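Local coordinates for ribosome inactivating type 1 protein (Iris hollandica, PDB 3MVG) that belongs to the type 1, single-chain class of plant ribosome-inactivating proteins and has their mixed alpha/beta fold, at residues G10-R13 against R14-S17; F19-N22 against L23-L27; L129-A132 against I133-H137. One frame throughout, in Å; residues are numbered along the deposited sequence.

Contact 1 (G10-R13 against R14-S17)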
ATOM      1  N   GLY A  10      -1.430  -9.625  18.302  1.00 13.08           N
ATOM      2  CA  GLY A  10      -2.222 -10.186  17.216  1.00 13.59           C
ATOM      3  C   GLY A  10      -2.281  -9.346  15.956  1.00 13.35           C
ATOM      4  O   GLY A  10      -3.102  -9.613  15.084  1.00 14.30           O
ATOM      5  N   THR A  11      -1.421  -8.334  15.841  1.00 12.97           N
ATOM      6  CA  THR A  11      -1.445  -7.437  14.679  1.00 12.59           C
ATOM      7  C   THR A  11      -1.288  -8.181  13.360  1.00 12.14           C
ATOM      8  O   THR A  11      -0.384  -9.005  13.186  1.00 11.79           O
ATOM      9  CB  THR A  11      -0.363  -6.345  14.779  1.00 12.40           C
ATOM     10  OG1 THR A  11      -0.696  -5.459  15.853  1.00 13.54           O
ATOM     11  CG2 THR A  11      -0.272  -5.515  13.496  1.00 12.34           C
ATOM     12  N   THR A  12      -2.174  -7.844  12.431  1.00 11.84           N
ATOM     13  CA  THR A  12      -2.100  -8.310  11.056  1.00 12.47           C
ATOM     14  C   THR A  12      -2.039  -7.078  10.140  1.00 12.42           C
ATOM     15  O   THR A  12      -2.235  -5.942  10.603  1.00 12.41           O
ATOM     16  CB  THR A  12      -3.351  -9.133  10.695  1.00 12.30           C
ATOM     17  OG1 THR A  12      -4.505  -8.299  10.835  1.00 13.83           O
ATOM     18  CG2 THR A  12      -3.492 -10.371  11.593  1.00 13.04           C
ATOM     19  N   ARG A  13      -1.768  -7.293   8.854  0.50 12.68           N
ATOM     20  CA  ARG A  13      -1.802  -6.197   7.886  0.50 13.30           C
ATOM     21  C   ARG A  13      -3.168  -5.518   7.943  0.50 13.43           C
ATOM     22  O   ARG A  13      -3.264  -4.285   7.984  0.50 13.82           O
ATOM     23  CB  ARG A  13      -1.511  -6.702   6.471  0.50 13.54           C
ATOM     24  CG  ARG A  13      -0.175  -7.414   6.316  0.50 14.12           C
ATOM     25  CD  ARG A  13       0.031  -7.903   4.878  0.50 16.01           C
ATOM     26  NE  ARG A  13       0.747  -9.178   4.812  0.50 16.85           N
ATOM     27  CZ  ARG A  13       1.939  -9.351   4.245  0.50 17.06           C
ATOM     28  NH1 ARG A  13       2.568  -8.332   3.676  0.50 15.64           N
ATOM     29  NH2 ARG A  13       2.506 -10.549   4.240  0.50 18.38           N
ATOM     30  N   ARG A  14      -4.219  -6.336   7.979  1.00 13.68           N
ATOM     31  CA  ARG A  14      -5.595  -5.865   7.994  1.00 14.21           C
ATOM     32  C   ARG A  14      -5.921  -5.053   9.245  1.00 13.60           C
ATOM     33  O   ARG A  14      -6.540  -3.995   9.145  1.00 13.23           O
ATOM     34  CB  ARG A  14      -6.527  -7.075   7.873  1.00 15.13           C
ATOM     35  CG  ARG A  14      -7.941  -6.787   7.404  1.00 17.98           C
ATOM     36  CD  ARG A  14      -8.619  -8.137   7.148  1.00 22.39           C
ATOM     37  NE  ARG A  14      -9.916  -8.049   6.481  1.00 26.26           N
ATOM     38  CZ  ARG A  14     -11.091  -8.145   7.097  1.00 26.79           C
ATOM     39  NH1 ARG A  14     -12.210  -8.058   6.392  1.00 27.67           N
ATOM     40  NH2 ARG A  14     -11.153  -8.323   8.414  1.00 27.64           N
ATOM     41  N   SER A  15      -5.503  -5.520  10.422  1.00 12.71           N
ATOM     42  CA  SER A  15      -5.822  -4.800  11.656  1.00 12.53           C
ATOM     43  C   SER A  15      -5.111  -3.446  11.738  1.00 12.11           C
ATOM     44  O   SER A  15      -5.695  -2.467  12.210  1.00 12.05           O
ATOM     45  CB  SER A  15      -5.575  -5.634  12.921  1.00 12.50           C
ATOM     46  OG  SER A  15      -4.193  -5.822  13.198  1.00 13.33           O
ATOM     47  N   TYR A  16      -3.873  -3.390  11.261  1.00 11.71           N
ATOM     48  CA  TYR A  16      -3.138  -2.131  11.252  1.00 11.39           C
ATOM     49  C   TYR A  16      -3.784  -1.159  10.260  1.00 11.38           C
ATOM     50  O   TYR A  16      -4.022   0.007  10.579  1.00 11.35           O
ATOM     51  CB  TYR A  16      -1.663  -2.377  10.935  1.00 11.17           C
ATOM     52  CG  TYR A  16      -0.855  -1.102  10.916  1.00 10.27           C
ATOM     53  CD1 TYR A  16      -0.581  -0.406  12.091  1.00 10.94           C
ATOM     54  CD2 TYR A  16      -0.383  -0.583   9.719  1.00 10.36           C
ATOM     55  CE1 TYR A  16       0.157   0.784  12.065  1.00 10.70           C
ATOM     56  CE2 TYR A  16       0.353   0.595   9.680  1.00 10.05           C
ATOM     57  CZ  TYR A  16       0.620   1.264  10.853  1.00  9.94           C
ATOM     58  OH  TYR A  16       1.353   2.435  10.783  1.00 10.16           O
ATOM     59  N   SER A  17      -4.099  -1.639   9.065  1.00 10.93           N
ATOM     60  CA  SER A  17      -4.747  -0.790   8.069  1.00 11.42           C
ATOM     61  C   SER A  17      -6.143  -0.343   8.502  1.00 10.69           C
ATOM     62  O   SER A  17      -6.530   0.803   8.242  1.00 10.81           O
ATOM     63  CB  SER A  17      -4.799  -1.505   6.734  1.00 11.59           C
ATOM     64  OG  SER A  17      -3.500  -1.613   6.206  1.00 13.97           O
TER
HETATM   65  O   HOH W   1      -3.789  -5.054  15.760  1.00 17.06           O
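Thr12 and Ser15 hold each other in a capping box at the start of helix 13-27, the first helix of this ribosome-inactivating protein fold, entered by a short loop from strand 3-7. Thr12 is the N-cap. Its OG1 lies between its own backbone N and carbonyl carbon (chi1 61°) and from there accepts from Ser15 N at 3.0 Å. Ser15 replies with OG in the same kind of position, taking the N-H of Thr12 at 3.0 Å in a nearly straight bond of 171°. Two amides at the helix start are thus satisfied by side chains, while the ordinary helical bonds begin alongside, Tyr16 N to Thr12 O at 3.1 Å and Ser17 N to Arg13 O at 3.0 Å.

The tight part is the inner side. Tyr16 brings its CB against Thr12 O at 3.6 Å before the rest of its side chain turns away to touch Ile176 and Val172, with OH bonded to Leu158 O. Thr11, also buried, directs OG1 to Val8 O, and its methyl CG2 approaches Ser15 OG.

The outer side is looser. Arg14 stretches away from the cap in an extended chain to a salt bridge with Asp18 of the second subunit, and a glycerol, probably from the crystallisation liquor, is hydrogen-bonded to Thr12 OG1. Arg13 also leads off the helix, although its backbone N is held by Asp178. Between the loop and the first turn sits a water that donates to Thr11 OG1 at 3.1 Å and lies 2.7 Å from Ser15 OG.

Contact 2 (F19-N22 against L23-L27)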
ATOM      1  N   PHE A  19      -7.115   0.134  11.609  1.00 10.75           N
ATOM      2  CA  PHE A  19      -6.830   1.170  12.591  1.00 10.33           C
ATOM      3  C   PHE A  19      -6.584   2.527  11.917  1.00  9.78           C
ATOM      4  O   PHE A  19      -7.215   3.515  12.259  1.00 10.08           O
ATOM      5  CB  PHE A  19      -5.647   0.741  13.471  1.00 10.89           C
ATOM      6  CG  PHE A  19      -4.913   1.884  14.123  1.00 10.75           C
ATOM      7  CD1 PHE A  19      -5.561   2.738  15.009  1.00 11.12           C
ATOM      8  CD2 PHE A  19      -3.571   2.091  13.872  1.00 11.49           C
ATOM      9  CE1 PHE A  19      -4.886   3.799  15.621  1.00 12.19           C
ATOM     10  CE2 PHE A  19      -2.884   3.145  14.480  1.00 12.43           C
ATOM     11  CZ  PHE A  19      -3.547   4.000  15.356  1.00 12.06           C
ATOM     12  N   LEU A  20      -5.690   2.553  10.941  1.00  9.41           N
ATOM     13  CA  LEU A  20      -5.364   3.810  10.279  1.00  9.42           C
ATOM     14  C   LEU A  20      -6.556   4.384   9.544  1.00  9.87           C
ATOM     15  O   LEU A  20      -6.731   5.599   9.512  1.00  9.72           O
ATOM     16  CB  LEU A  20      -4.192   3.633   9.318  1.00  9.80           C
ATOM     17  CG  LEU A  20      -2.838   3.340   9.966  1.00 10.16           C
ATOM     18  CD1 LEU A  20      -1.813   3.229   8.868  1.00 11.26           C
ATOM     19  CD2 LEU A  20      -2.425   4.433  10.952  1.00 10.89           C
ATOM     20  N   GLN A  21      -7.375   3.533   8.938  1.00  9.94           N
ATOM     21  CA  GLN A  21      -8.522   4.053   8.200  1.00 10.89           C
ATOM     22  C   GLN A  21      -9.546   4.660   9.151  1.00 11.33           C
ATOM     23  O   GLN A  21     -10.089   5.740   8.884  1.00 11.46           O
ATOM     24  CB  GLN A  21      -9.144   2.991   7.291  1.00 11.34           C
ATOM     25  CG  GLN A  21     -10.198   3.574   6.342  1.00 11.66           C
ATOM     26  CD  GLN A  21      -9.651   4.722   5.510  1.00 11.06           C
ATOM     27  OE1 GLN A  21      -8.534   4.662   5.003  1.00 12.71           O
ATOM     28  NE2 GLN A  21     -10.441   5.779   5.361  1.00 11.82           N
ATOM     29  N   ASN A  22      -9.817   3.988  10.267  0.50 11.75           N
ATOM     30  CA  ASN A  22     -10.696   4.560  11.289  0.50 12.34           C
ATOM     31  C   ASN A  22     -10.138   5.874  11.830  0.50 11.66           C
ATOM     32  O   ASN A  22     -10.877   6.831  12.080  0.50 11.50           O
ATOM     33  CB  ASN A  22     -10.926   3.567  12.428  0.50 13.10           C
ATOM     34  CG  ASN A  22     -11.945   2.507  12.077  0.50 14.99           C
ATOM     35  OD1 ASN A  22     -12.909   2.770  11.355  0.50 17.79           O
ATOM     36  ND2 ASN A  22     -11.748   1.303  12.595  0.50 17.52           N
ATOM     37  N   LEU A  23      -8.822   5.922  11.996  1.00 10.76           N
ATOM     38  CA  LEU A  23      -8.163   7.140  12.410  1.00 10.51           C
ATOM     39  C   LEU A  23      -8.375   8.281  11.393  1.00  9.73           C
ATOM     40  O   LEU A  23      -8.772   9.387  11.763  1.00 10.10           O
ATOM     41  CB  LEU A  23      -6.680   6.855  12.656  1.00 11.18           C
ATOM     42  CG  LEU A  23      -5.812   8.052  13.014  1.00 12.29           C
ATOM     43  CD1 LEU A  23      -6.270   8.723  14.292  1.00 15.02           C
ATOM     44  CD2 LEU A  23      -4.376   7.603  13.145  1.00 13.31           C
ATOM     45  N   ARG A  24      -8.150   7.999  10.116  1.00  9.45           N
ATOM     46  CA  ARG A  24      -8.366   9.003   9.071  1.00  9.52           C
ATOM     47  C   ARG A  24      -9.810   9.495   9.079  1.00  9.85           C
ATOM     48  O   ARG A  24     -10.059  10.688   8.912  1.00 10.37           O
ATOM     49  CB  ARG A  24      -8.028   8.449   7.687  1.00  9.50           C
ATOM     50  CG  ARG A  24      -6.560   8.138   7.470  1.00  9.39           C
ATOM     51  CD  ARG A  24      -6.281   7.801   6.001  1.00  9.93           C
ATOM     52  NE  ARG A  24      -4.941   7.235   5.892  1.00  9.15           N
ATOM     53  CZ  ARG A  24      -4.657   5.934   5.879  1.00  9.05           C
ATOM     54  NH1 ARG A  24      -5.629   5.026   5.865  1.00  9.98           N
ATOM     55  NH2 ARG A  24      -3.394   5.546   5.862  1.00  9.78           N
ATOM     56  N   ASN A  25     -10.756   8.579   9.271  1.00 10.05           N
ATOM     57  CA  ASN A  25     -12.176   8.937   9.257  1.00 10.65           C
ATOM     58  C   ASN A  25     -12.558   9.893  10.385  1.00 10.85           C
ATOM     59  O   ASN A  25     -13.407  10.772  10.203  1.00 11.28           O
ATOM     60  CB  ASN A  25     -13.046   7.675   9.294  1.00 11.04           C
ATOM     61  CG  ASN A  25     -12.962   6.867   8.015  1.00 12.17           C
ATOM     62  OD1 ASN A  25     -12.467   7.322   6.989  1.00 13.00           O
ATOM     63  ND2 ASN A  25     -13.452   5.635   8.080  1.00 14.62           N
ATOM     64  N   ARG A  26     -11.919   9.738  11.538  1.00 10.54           N
ATOM     65  CA  ARG A  26     -12.157  10.629  12.673  1.00 11.00           C
ATOM     66  C   ARG A  26     -11.377  11.941  12.586  1.00 10.68           C
ATOM     67  O   ARG A  26     -11.843  12.974  13.063  1.00 11.53           O
ATOM     68  CB  ARG A  26     -11.845   9.928  14.000  1.00 11.10           C
ATOM     69  CG  ARG A  26     -12.632   8.627  14.280  1.00 12.39           C
ATOM     70  CD  ARG A  26     -14.129   8.831  14.581  1.00 14.55           C
ATOM     71  NE  ARG A  26     -14.906   9.191  13.392  1.00 13.98           N
ATOM     72  CZ  ARG A  26     -15.257   8.339  12.432  1.00 15.40           C
ATOM     73  NH1 ARG A  26     -14.914   7.054  12.512  1.00 18.00           N
ATOM     74  NH2 ARG A  26     -15.953   8.769  11.391  1.00 16.38           N
ATOM     75  N   LEU A  27     -10.177  11.901  12.010  1.00  9.96           N
ATOM     76  CA  LEU A  27      -9.385  13.114  11.791  1.00 10.03           C
ATOM     77  C   LEU A  27     -10.057  14.035  10.790  1.00 10.13           C
ATOM     78  O   LEU A  27     -10.125  15.243  10.996  1.00 10.54           O
ATOM     79  CB  LEU A  27      -7.984  12.757  11.294  1.00 10.17           C
ATOM     80  CG  LEU A  27      -7.055  12.129  12.332  1.00 10.10           C
ATOM     81  CD1 LEU A  27      -5.861  11.547  11.616  1.00 11.07           C
ATOM     82  CD2 LEU A  27      -6.601  13.159  13.359  1.00 12.64           C
TER
HETATM   83  O   HOH W   2     -14.603   4.836  10.844  1.00 26.78           O
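The last turns of helix 13-27 carry a chain of polar side chains along one flank of the helix, in which Gln21 reaches forward to both Arg24 and Asn25. The Gln21 chain leaves the helix with CG anti to the backbone N and then bends at chi2 (55°), which lays its amide along the helix surface with the oxygen at Arg24 and the nitrogen at Asn25. Arg24 NH1 donates to Gln21 OE1 at 3.1 Å, coming from above the amide plane, while OE1 itself sits near the edge of the guanidinium. At the other end Gln21 NE2 gives a weak bond to Asn25 OD1 at 3.0 Å, the two amide planes being 64° apart.

In this ribosome-inactivating protein fold the helix packs against strand 49-55 and helix 146-164. Arg24 is buried against helix 146-164, where NE donates to Ala163 O, and its NH2 forms a salt bridge with Glu169 of helix 166-173. Leu20 O lies over one face of its guanidinium. Arg166 also donates to Gln21 OE1, so that oxygen serves two arginines.

The apolar flank is made by Leu23, whose CD2 lies 4.3 Å from both Phe19 CZ and Leu20 CD2; beyond them Phe19 meets the ring of Phe6. On the exposed flank a water joins three side chains, donating to Asn22 OD1 at 2.7 Å in the conformer of Asn22 given, one of two, and accepting from Asn25 ND2 and, in the guanidinium plane, from Arg26 NH1 at 2.8 Å.

Contact 3 (L129-A132 against I133-H137). Unlike the reference sequence in segment 133-137: Thr134 (reference Ser).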
ATOM      1  N   LEU A 129       7.162  -0.248  17.549  0.50  9.80           N
ATOM      2  CA  LEU A 129       5.926   0.384  18.004  0.50 10.18           C
ATOM      3  C   LEU A 129       5.614  -0.026  19.453  0.50  9.99           C
ATOM      4  O   LEU A 129       5.354   0.822  20.309  0.50 10.23           O
ATOM      5  CB  LEU A 129       4.773   0.019  17.059  0.50 10.24           C
ATOM      6  CG  LEU A 129       3.592   0.985  16.947  0.50 10.00           C
ATOM      7  CD1 LEU A 129       2.700   0.616  15.771  0.50 10.87           C
ATOM      8  CD2 LEU A 129       2.784   1.021  18.229  0.50 10.83           C
ATOM      9  N   ALA A 130       5.666  -1.330  19.723  1.00 10.20           N
ATOM     10  CA  ALA A 130       5.447  -1.853  21.078  1.00 10.32           C
ATOM     11  C   ALA A 130       6.468  -1.300  22.068  1.00 10.41           C
ATOM     12  O   ALA A 130       6.104  -0.870  23.160  1.00 10.61           O
ATOM     13  CB  ALA A 130       5.476  -3.372  21.075  1.00 10.92           C
ATOM     14  N   THR A 131       7.732  -1.273  21.671  1.00 10.81           N
ATOM     15  CA  THR A 131       8.786  -0.765  22.542  1.00 11.55           C
ATOM     16  C   THR A 131       8.586   0.717  22.864  1.00 11.00           C
ATOM     17  O   THR A 131       8.785   1.147  24.003  1.00 11.09           O
ATOM     18  CB  THR A 131      10.152  -1.025  21.915  1.00 11.68           C
ATOM     19  OG1 THR A 131      10.350  -2.441  21.854  1.00 12.87           O
ATOM     20  CG2 THR A 131      11.273  -0.388  22.738  1.00 12.76           C
ATOM     21  N   ALA A 132       8.165   1.494  21.871  1.00 10.37           N
ATOM     22  CA  ALA A 132       7.911   2.915  22.071  1.00 10.05           C
ATOM     23  C   ALA A 132       6.763   3.121  23.056  1.00  9.83           C
ATOM     24  O   ALA A 132       6.841   3.988  23.931  1.00  9.86           O
ATOM     25  CB  ALA A 132       7.631   3.597  20.732  1.00 10.43           C
ATOM     26  N   ILE A 133       5.700   2.328  22.923  1.00 10.16           N
ATOM     27  CA  ILE A 133       4.593   2.401  23.871  1.00 10.23           C
ATOM     28  C   ILE A 133       5.063   2.083  25.287  1.00 10.35           C
ATOM     29  O   ILE A 133       4.765   2.822  26.225  1.00 10.59           O
ATOM     30  CB  ILE A 133       3.443   1.450  23.492  1.00 10.02           C
ATOM     31  CG1 ILE A 133       2.839   1.831  22.137  1.00 10.59           C
ATOM     32  CG2 ILE A 133       2.371   1.436  24.588  1.00 10.91           C
ATOM     33  CD1 ILE A 133       2.042   0.675  21.515  1.00 11.21           C
ATOM     34  N   THR A 134       5.804   0.987  25.440  1.00 10.87           N
ATOM     35  CA  THR A 134       6.297   0.578  26.764  1.00 12.03           C
ATOM     36  C   THR A 134       7.180   1.661  27.372  1.00 11.35           C
ATOM     37  O   THR A 134       7.083   1.955  28.571  1.00 11.50           O
ATOM     38  CB  THR A 134       7.085  -0.736  26.686  1.00 11.99           C
ATOM     39  OG1 THR A 134       6.232  -1.778  26.219  1.00 13.96           O
ATOM     40  CG2 THR A 134       7.601  -1.141  28.043  1.00 16.51           C
ATOM     41  N   THR A 135       8.040   2.246  26.546  1.00 11.22           N
ATOM     42  CA  THR A 135       8.976   3.266  27.007  1.00 11.42           C
ATOM     43  C   THR A 135       8.230   4.483  27.537  1.00 11.13           C
ATOM     44  O   THR A 135       8.513   4.959  28.642  1.00 11.75           O
ATOM     45  CB  THR A 135       9.959   3.655  25.896  1.00 11.44           C
ATOM     46  OG1 THR A 135      10.703   2.494  25.507  1.00 13.10           O
ATOM     47  CG2 THR A 135      10.938   4.715  26.376  1.00 12.74           C
ATOM     48  N   LEU A 136       7.245   4.968  26.786  1.00 11.09           N
ATOM     49  CA  LEU A 136       6.450   6.085  27.249  1.00 11.50           C
ATOM     50  C   LEU A 136       5.600   5.694  28.450  1.00 11.54           C
ATOM     51  O   LEU A 136       5.411   6.495  29.366  1.00 12.18           O
ATOM     52  CB  LEU A 136       5.572   6.637  26.129  1.00 11.25           C
ATOM     53  CG  LEU A 136       6.319   7.293  24.958  1.00 11.43           C
ATOM     54  CD1 LEU A 136       5.328   8.009  24.060  1.00 12.54           C
ATOM     55  CD2 LEU A 136       7.406   8.274  25.428  1.00 11.24           C
ATOM     56  N   HIS A 137       5.108   4.455  28.474  1.00 11.87           N
ATOM     57  CA  HIS A 137       4.312   3.998  29.614  1.00 12.19           C
ATOM     58  C   HIS A 137       5.092   4.111  30.921  1.00 12.47           C
ATOM     59  O   HIS A 137       4.543   4.535  31.940  1.00 13.07           O
ATOM     60  CB  HIS A 137       3.841   2.557  29.418  1.00 12.56           C
ATOM     61  CG  HIS A 137       2.909   2.091  30.490  1.00 12.76           C
ATOM     62  ND1 HIS A 137       3.348   1.455  31.631  1.00 15.11           N
ATOM     63  CD2 HIS A 137       1.565   2.207  30.614  1.00 13.88           C
ATOM     64  CE1 HIS A 137       2.310   1.176  32.399  1.00 14.62           C
ATOM     65  NE2 HIS A 137       1.218   1.622  31.806  1.00 15.68           N
TER
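The flat peptide carbonyl of Thr131 is approached on both faces by Thr135, whose OG1 and N come to the same oxygen from opposite sides of its plane. This is the helical i to i+4 pairing of helix 126-138 in the ribosome-inactivating protein fold, reinforced by a threonine hydroxyl that folds back onto the preceding turn. Thr135 OG1 donates to Thr131 O at 2.8 Å from well above the plane, 38° out of it, while the amide N of Thr135 reaches that oxygen at 2.9 Å. The hydroxyl stands beside its own backbone N, anti to the carbonyl carbon (chi1 -60°), a position that turns it back along the helix. Thr131 O therefore has two donors from one residue.

Thr134 uses the same torsion on the neighbouring face of the helix, but its OG1 is taken up by Asp56; its backbone N bonds to Ala130 O at 3.0 Å. Ala132 O likewise receives Leu136 N at 3.0 Å.

Apolar side chains meet on the flank of Leu129 and Ile133. Leu129 rests on Leu158 of helix 146-164, and its branch end crosses that of Ile133 at a slant; Leu129 is modelled in two conformers, and the closeness of this approach is doubtful. Ile133, lying on Ile62 of strand 61-67, sends CG1 back towards the preceding turn, to within 3.3 Å of Leu129 O.

Contacts 1 and 2 follow one another along helix 13-27, the first at its N-terminal cap and the second in its last turns, with centres 14 Å apart. Contact 3 comes more than a hundred residues later, on helix 126-138, its centre about 18 Å from that of contact 1 and 21 Å from that of contact 2. Contact 3 touches neither of the others, yet all three reach helix 146-164, contact 1 through the hydroxyl of Tyr16 and the other two by side-chain packing. Contact 2 also packs on strand 49-55 and contact 3 on strand 61-67, two neighbouring strands of the mixed sheet. Contacts 1 and 2 both meet the second subunit, whereas contact 3 does not.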